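Local coordinates for sulfide-quinone reductase (Aquifex aeolicus, PDB 3HYW), which oxidises hydrogen sulfide with a quinone as electron acceptor, using one bound FAD per subunit and releasing polysulfur products, typically as cyclooctasulfur, at residues 14-22 / 62-71; 112-120 / 222-230. All coordinates share one frame; numbering follows the deposited sequence.

How the contacts relate
Both contacts lie within the pyridine nucleotide-disulphide oxidoreductase region but on opposite sides of the chain's centre, with their own centres 39 Å apart and their nearest atoms about 23 Å from each other. They follow one another in sequence, contact 1 closing before contact 2 opens. Contact 1 is part of the FAD-binding fold: the side chain of Leu62 comes to about 6 Å from the cofactor. Contact 2 is more remote, the side chain of Gln116 standing about 12 Å from FAD and about 11 Å from the bound hydrogen sulfide. The former is held by buried apolar packing and a pair of arginine-to-carbonyl hydrogen bonds, the latter by two backbone bonds, an asparagine side-chain bond and packing round one isoleucine.

Contact 1 of 2, residues 14-22 / 62-71; sequences GIATAYNLR and LAPLLPKFNI
Tyr19 lies across the loop 62-71, its ring edge meeting Leu66 CD2, which sits near the ring plane 3.8 Å from Tyr19 CE1. The phenol carbon CZ of Tyr19 touches Phe69 CD2 at 4.0 Å, the two rings being inclined at 66°, and Ile71 CD1 comes to 3.9 Å from Tyr19 CD1. Within the helix, Ile15 CG2 covers one face of the tyrosine ring, while the other branch of Ile15 runs on to place CD1 3.9 Å from Leu62 CD2. The hydroxyl, set among Leu65, Leu66 and Phe69, hydrogen-bonds to Val393 O. Helix 12-24, the first of the Rossmann-type dinucleotide fold, follows strand 4-8 and the FAD-binding turn Gly9 to Gly13; here it packs on the loop into the sheet's outermost strand, 71-74.

One turn further along, Arg22 bends twice, at chi2 56° and chi3 68°, and so lays the edge of its guanidinium against the loop backbone. NE binds Phe69 O at 2.9 Å and NH2 binds Asn70 O at 2.7 Å, the latter oxygen being approached from above its carbonyl plane. NH1 turns to Leu28 O. Replacing Arg22 with a leucine would probably leave both loop carbonyls without these donors and free this turn to shift. Apolar packing beside the FAD-binding glycine turn thus adjoins a pair of arginine-to-carbonyl hydrogen bonds; bonds to two successive loop carbonyls and to Leu28 O limit the cation's rotation.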
# COMPACT_ATOMS: atom_id res chain seq x y z
N GLY A 14 -17.16 -12.70 -34.12
CA GLY A 14 -17.78 -13.19 -35.36
C GLY A 14 -17.41 -14.63 -35.68
O GLY A 14 -18.30 -15.46 -35.96
N ILE A 15 -16.12 -14.93 -35.64
CA ILE A 15 -15.64 -16.30 -35.84
C ILE A 15 -16.21 -17.25 -34.78
O ILE A 15 -16.69 -18.32 -35.12
CB ILE A 15 -14.08 -16.38 -35.89
CG1 ILE A 15 -13.52 -15.58 -37.09
CG2 ILE A 15 -13.58 -17.84 -35.90
CD1 ILE A 15 -13.77 -16.20 -38.48
N ALA A 16 -16.16 -16.86 -33.50
CA ALA A 16 -16.68 -17.71 -32.42
C ALA A 16 -18.16 -18.02 -32.59
O ALA A 16 -18.58 -19.16 -32.43
CB ALA A 16 -16.41 -17.08 -31.05
N THR A 17 -18.95 -17.00 -32.94
CA THR A 17 -20.39 -17.20 -33.16
C THR A 17 -20.66 -18.08 -34.38
O THR A 17 -21.44 -19.03 -34.29
CB THR A 17 -21.16 -15.85 -33.25
OG1 THR A 17 -20.70 -14.96 -32.22
CG2 THR A 17 -22.66 -16.08 -33.06
N ALA A 18 -20.02 -17.78 -35.51
CA ALA A 18 -20.16 -18.60 -36.72
C ALA A 18 -19.78 -20.07 -36.51
O ALA A 18 -20.51 -20.96 -36.94
CB ALA A 18 -19.36 -18.00 -37.87
N TYR A 19 -18.64 -20.32 -35.86
CA TYR A 19 -18.20 -21.69 -35.58
C TYR A 19 -19.14 -22.38 -34.59
O TYR A 19 -19.45 -23.56 -34.76
CB TYR A 19 -16.76 -21.73 -35.06
CG TYR A 19 -15.65 -21.46 -36.08
CD1 TYR A 19 -15.92 -20.88 -37.32
CD2 TYR A 19 -14.32 -21.73 -35.76
CE1 TYR A 19 -14.90 -20.61 -38.23
CE2 TYR A 19 -13.30 -21.47 -36.66
CZ TYR A 19 -13.59 -20.91 -37.88
OH TYR A 19 -12.56 -20.65 -38.76
N ASN A 20 -19.59 -21.66 -33.57
CA ASN A 20 -20.50 -22.23 -32.57
C ASN A 20 -21.81 -22.66 -33.24
O ASN A 20 -22.30 -23.76 -33.01
CB ASN A 20 -20.82 -21.25 -31.44
CG ASN A 20 -19.71 -21.17 -30.39
OD1 ASN A 20 -19.09 -22.16 -30.03
ND2 ASN A 20 -19.48 -19.96 -29.89
N LEU A 21 -22.35 -21.78 -34.09
CA LEU A 21 -23.55 -22.08 -34.88
C LEU A 21 -23.36 -23.27 -35.81
O LEU A 21 -24.25 -24.13 -35.92
CB LEU A 21 -23.97 -20.85 -35.68
CG LEU A 21 -24.69 -19.73 -34.92
CD1 LEU A 21 -24.74 -18.49 -35.78
CD2 LEU A 21 -26.10 -20.17 -34.50
N ARG A 22 -22.21 -23.32 -36.49
CA ARG A 22 -21.93 -24.41 -37.43
C ARG A 22 -21.87 -25.77 -36.75
O ARG A 22 -22.39 -26.77 -37.28
CB ARG A 22 -20.65 -24.12 -38.24
CG ARG A 22 -20.14 -25.28 -39.11
CD ARG A 22 -21.19 -25.82 -40.11
NE ARG A 22 -21.52 -24.87 -41.18
CZ ARG A 22 -22.74 -24.42 -41.46
NH1 ARG A 22 -23.80 -24.81 -40.75
NH2 ARG A 22 -22.91 -23.56 -42.46
N LEU A 62 -9.06 -15.85 -44.34
CA LEU A 62 -10.40 -16.43 -44.17
C LEU A 62 -11.04 -17.03 -45.42
O LEU A 62 -11.80 -18.00 -45.32
CB LEU A 62 -11.35 -15.38 -43.57
CG LEU A 62 -10.94 -14.87 -42.18
CD1 LEU A 62 -11.82 -13.72 -41.73
CD2 LEU A 62 -10.97 -16.01 -41.17
N ALA A 63 -10.74 -16.46 -46.59
CA ALA A 63 -11.34 -16.92 -47.85
C ALA A 63 -11.07 -18.39 -48.17
O ALA A 63 -12.00 -19.10 -48.56
CB ALA A 63 -10.92 -16.02 -49.01
N PRO A 64 -9.82 -18.86 -48.01
CA PRO A 64 -9.64 -20.29 -48.27
C PRO A 64 -10.04 -21.19 -47.10
O PRO A 64 -10.15 -22.41 -47.28
CB PRO A 64 -8.14 -20.42 -48.57
CG PRO A 64 -7.51 -19.27 -47.88
CD PRO A 64 -8.55 -18.20 -47.65
N LEU A 65 -10.26 -20.60 -45.94
CA LEU A 65 -10.53 -21.36 -44.72
C LEU A 65 -12.02 -21.62 -44.47
O LEU A 65 -12.42 -22.76 -44.26
CB LEU A 65 -9.92 -20.64 -43.52
CG LEU A 65 -10.15 -21.28 -42.15
CD1 LEU A 65 -9.34 -22.58 -42.03
CD2 LEU A 65 -9.79 -20.31 -41.07
N LEU A 66 -12.83 -20.56 -44.50
CA LEU A 66 -14.24 -20.67 -44.08
C LEU A 66 -15.14 -21.63 -44.89
O LEU A 66 -16.01 -22.27 -44.29
CB LEU A 66 -14.88 -19.28 -43.91
CG LEU A 66 -14.17 -18.36 -42.91
CD1 LEU A 66 -14.87 -17.01 -42.79
CD2 LEU A 66 -14.05 -19.01 -41.54
N PRO A 67 -14.95 -21.75 -46.22
CA PRO A 67 -15.68 -22.77 -47.02
C PRO A 67 -15.49 -24.22 -46.53
O PRO A 67 -16.40 -25.03 -46.67
CB PRO A 67 -15.09 -22.61 -48.42
CG PRO A 67 -14.63 -21.20 -48.46
CD PRO A 67 -14.08 -20.93 -47.09
N LYS A 68 -14.32 -24.51 -45.96
CA LYS A 68 -14.04 -25.83 -45.38
C LYS A 68 -15.01 -26.17 -44.24
O LYS A 68 -15.21 -27.34 -43.90
CB LYS A 68 -12.60 -25.91 -44.89
CG LYS A 68 -11.58 -25.82 -46.01
CD LYS A 68 -10.15 -25.91 -45.51
CE LYS A 68 -9.19 -26.04 -46.68
NZ LYS A 68 -7.79 -26.31 -46.22
N PHE A 69 -15.60 -25.13 -43.65
CA PHE A 69 -16.57 -25.28 -42.57
C PHE A 69 -17.98 -24.92 -43.04
O PHE A 69 -18.86 -24.63 -42.22
CB PHE A 69 -16.14 -24.46 -41.35
CG PHE A 69 -14.70 -24.69 -40.95
CD1 PHE A 69 -14.22 -25.99 -40.76
CD2 PHE A 69 -13.83 -23.62 -40.80
CE1 PHE A 69 -12.88 -26.21 -40.41
CE2 PHE A 69 -12.50 -23.83 -40.44
CZ PHE A 69 -12.02 -25.13 -40.25
N ASN A 70 -18.18 -24.97 -44.35
CA ASN A 70 -19.45 -24.59 -45.00
C ASN A 70 -19.95 -23.19 -44.59
O ASN A 70 -21.14 -22.98 -44.37
CB ASN A 70 -20.52 -25.67 -44.81
CG ASN A 70 -20.11 -27.01 -45.40
OD1 ASN A 70 -20.46 -28.07 -44.88
ND2 ASN A 70 -19.36 -26.97 -46.50
N ILE A 71 -19.01 -22.25 -44.48
CA ILE A 71 -19.34 -20.86 -44.16
C ILE A 71 -18.97 -20.00 -45.37
O ILE A 71 -17.85 -20.06 -45.86
CB ILE A 71 -18.62 -20.37 -42.87
CG1 ILE A 71 -19.16 -21.13 -41.64
CG2 ILE A 71 -18.77 -18.85 -42.67
CD1 ILE A 71 -18.26 -21.06 -40.41

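Contact 2 of 2, residues 112-120 / 222-230; sequences GAEGQEENS and AVKAIEPDK
The flat carboxamide of Asn119 has the CG-CD edge of Pro228 over one face, with Pro228 CD 3.8 Å from Asn119 ND2, and at its edge it meets a backbone oxygen. Asn119 ND2 donates to Ile226 O at 3.0 Å, a nearly straight bond (173° at the hydrogen) whose acceptor lies in the amide plane. CG of Asn119 sits beside the backbone N, chi1 -57°, which turns the amide toward the end of strand 222-226. The second carboxamide, that of Gln116, uses its oxygen at home: OE1 accepts from Ala113 N in the plane of its own carbonyl, while NE2 makes a weak bond to Met251 O. Its aliphatic part faces the strand, CG lying 3.6 Å from Ile226 CD1.

Ile226 loses more surface to the contact than any other residue. Its CD1 reaches Gln116, Ala113 and Ser120, with Ser120 CB 3.9 Å from it; the hydroxyl of Ser120 bonds to Thr248. Ile226 also touches Phe250 of strand 247-255.

The backbones join at Glu114 and Ala225 in a single bridge. Glu114 N donates to Lys224 O and Ile226 N to Glu114 O, both at 2.8 Å, the bonding pattern of a parallel bridge. Lys224 carries its amine off to a salt bridge with Glu234. Ala113 to Gln116 form a type II beta turn, with Gly115 at positive phi, where a CB would collide with Ile226 O. Gly115 then serves as the N-cap residue of helix 116-119. The arrangement is that of a turn-and-short-helix connection docked by one parallel bridge on the edge strand of a three-stranded antiparallel sheet, beside a classic beta bulge in which Lys224 and Ala225 face Ile232.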
# COMPACT_ATOMS: atom_id res chain seq x y z
N GLY A 112 -9.54 10.71 -29.55
CA GLY A 112 -10.18 11.90 -29.00
C GLY A 112 -9.30 13.06 -28.58
O GLY A 112 -9.74 14.20 -28.63
N ALA A 113 -8.07 12.79 -28.15
CA ALA A 113 -7.13 13.85 -27.80
C ALA A 113 -6.66 14.58 -29.05
O ALA A 113 -6.51 13.97 -30.12
CB ALA A 113 -5.95 13.29 -27.01
N GLU A 114 -6.46 15.89 -28.93
CA GLU A 114 -6.04 16.72 -30.05
C GLU A 114 -4.68 16.27 -30.56
O GLU A 114 -3.72 16.16 -29.79
CB GLU A 114 -5.98 18.19 -29.62
CG GLU A 114 -5.74 19.16 -30.76
CD GLU A 114 -7.04 19.60 -31.42
OE1 GLU A 114 -7.49 20.72 -31.11
OE2 GLU A 114 -7.60 18.82 -32.22
N GLY A 115 -4.60 16.00 -31.86
CA GLY A 115 -3.36 15.56 -32.50
C GLY A 115 -2.96 14.12 -32.21
O GLY A 115 -1.83 13.71 -32.52
N GLN A 116 -3.86 13.34 -31.63
CA GLN A 116 -3.54 11.97 -31.20
C GLN A 116 -3.29 11.04 -32.38
O GLN A 116 -2.24 10.39 -32.44
CB GLN A 116 -4.64 11.41 -30.29
CG GLN A 116 -4.40 9.95 -29.84
CD GLN A 116 -5.53 9.40 -28.99
OE1 GLN A 116 -6.47 10.12 -28.62
NE2 GLN A 116 -5.45 8.12 -28.66
N GLU A 117 -4.24 10.97 -33.31
CA GLU A 117 -4.08 10.11 -34.48
C GLU A 117 -2.84 10.47 -35.30
O GLU A 117 -2.18 9.59 -35.85
CB GLU A 117 -5.34 10.12 -35.36
CG GLU A 117 -5.43 8.90 -36.29
CD GLU A 117 -6.68 8.88 -37.16
OE1 GLU A 117 -7.54 9.77 -37.02
OE2 GLU A 117 -6.79 7.96 -38.00
N GLU A 118 -2.51 11.76 -35.35
CA GLU A 118 -1.38 12.27 -36.14
C GLU A 118 -0.02 12.12 -35.45
O GLU A 118 0.97 11.76 -36.09
CB GLU A 118 -1.58 13.75 -36.51
CG GLU A 118 -2.78 14.04 -37.41
CD GLU A 118 -4.00 14.54 -36.63
OE1 GLU A 118 -4.27 14.04 -35.51
OE2 GLU A 118 -4.71 15.43 -37.16
N ASN A 119 0.03 12.41 -34.15
CA ASN A 119 1.30 12.52 -33.42
C ASN A 119 1.64 11.35 -32.49
O ASN A 119 2.80 11.16 -32.12
CB ASN A 119 1.34 13.83 -32.62
CG ASN A 119 1.14 15.05 -33.50
OD1 ASN A 119 1.62 15.10 -34.63
ND2 ASN A 119 0.43 16.04 -32.98
N SER A 120 0.62 10.58 -32.10
CA SER A 120 0.84 9.44 -31.22
C SER A 120 0.89 8.13 -32.02
O SER A 120 0.92 8.15 -33.25
CB SER A 120 -0.25 9.38 -30.15
OG SER A 120 0.15 8.56 -29.07
N ALA A 222 -7.33 13.77 -17.56
CA ALA A 222 -7.87 13.70 -18.91
C ALA A 222 -6.82 14.21 -19.89
O ALA A 222 -6.53 15.41 -19.93
CB ALA A 222 -9.15 14.54 -19.01
N VAL A 223 -6.24 13.29 -20.65
CA VAL A 223 -5.32 13.65 -21.73
C VAL A 223 -6.11 14.43 -22.77
O VAL A 223 -7.13 13.94 -23.29
CB VAL A 223 -4.65 12.41 -22.36
CG1 VAL A 223 -3.77 12.79 -23.55
CG2 VAL A 223 -3.84 11.67 -21.33
N LYS A 224 -5.66 15.65 -23.06
CA LYS A 224 -6.38 16.56 -23.94
C LYS A 224 -5.71 16.72 -25.30
O LYS A 224 -6.38 16.98 -26.31
CB LYS A 224 -6.53 17.94 -23.28
CG LYS A 224 -7.50 17.96 -22.10
CD LYS A 224 -8.88 17.44 -22.50
CE LYS A 224 -9.85 17.43 -21.33
NZ LYS A 224 -10.74 18.62 -21.33
N ALA A 225 -4.39 16.56 -25.33
CA ALA A 225 -3.61 16.78 -26.53
C ALA A 225 -2.31 16.01 -26.51
O ALA A 225 -1.65 15.89 -25.46
CB ALA A 225 -3.34 18.28 -26.74
N ILE A 226 -1.94 15.50 -27.67
CA ILE A 226 -0.63 14.93 -27.89
C ILE A 226 0.01 15.71 -29.03
O ILE A 226 -0.48 15.72 -30.16
CB ILE A 226 -0.70 13.42 -28.21
CG1 ILE A 226 -1.33 12.67 -27.04
CG2 ILE A 226 0.69 12.87 -28.50
CD1 ILE A 226 -2.11 11.45 -27.43
N GLU A 227 1.09 16.40 -28.70
CA GLU A 227 1.87 17.16 -29.66
C GLU A 227 3.12 16.34 -29.99
O GLU A 227 3.39 15.34 -29.31
CB GLU A 227 2.20 18.54 -29.10
CG GLU A 227 0.97 19.43 -28.88
CD GLU A 227 1.29 20.82 -28.35
OE1 GLU A 227 2.45 21.26 -28.44
OE2 GLU A 227 0.35 21.49 -27.86
N PRO A 228 3.87 16.73 -31.04
CA PRO A 228 5.10 15.98 -31.32
C PRO A 228 6.11 16.06 -30.17
O PRO A 228 7.00 15.21 -30.06
CB PRO A 228 5.66 16.69 -32.56
CG PRO A 228 4.48 17.37 -33.18
CD PRO A 228 3.64 17.80 -32.02
N ASP A 229 5.91 17.05 -29.31
CA ASP A 229 6.86 17.50 -28.31
C ASP A 229 6.47 17.06 -26.89
O ASP A 229 7.33 16.94 -26.01
CB ASP A 229 6.89 19.05 -28.36
CG ASP A 229 8.06 19.65 -27.59
OD1 ASP A 229 8.81 18.91 -26.93
OD2 ASP A 229 8.23 20.90 -27.66
N LYS A 230 5.18 16.83 -26.68
CA LYS A 230 4.63 16.74 -25.33
C LYS A 230 3.20 16.21 -25.28
O LYS A 230 2.49 16.18 -26.29
CB LYS A 230 4.69 18.12 -24.63
CG LYS A 230 4.11 19.26 -25.45
CD LYS A 230 4.51 20.61 -24.86
CE LYS A 230 4.35 21.73 -25.87
NZ LYS A 230 4.51 23.07 -25.23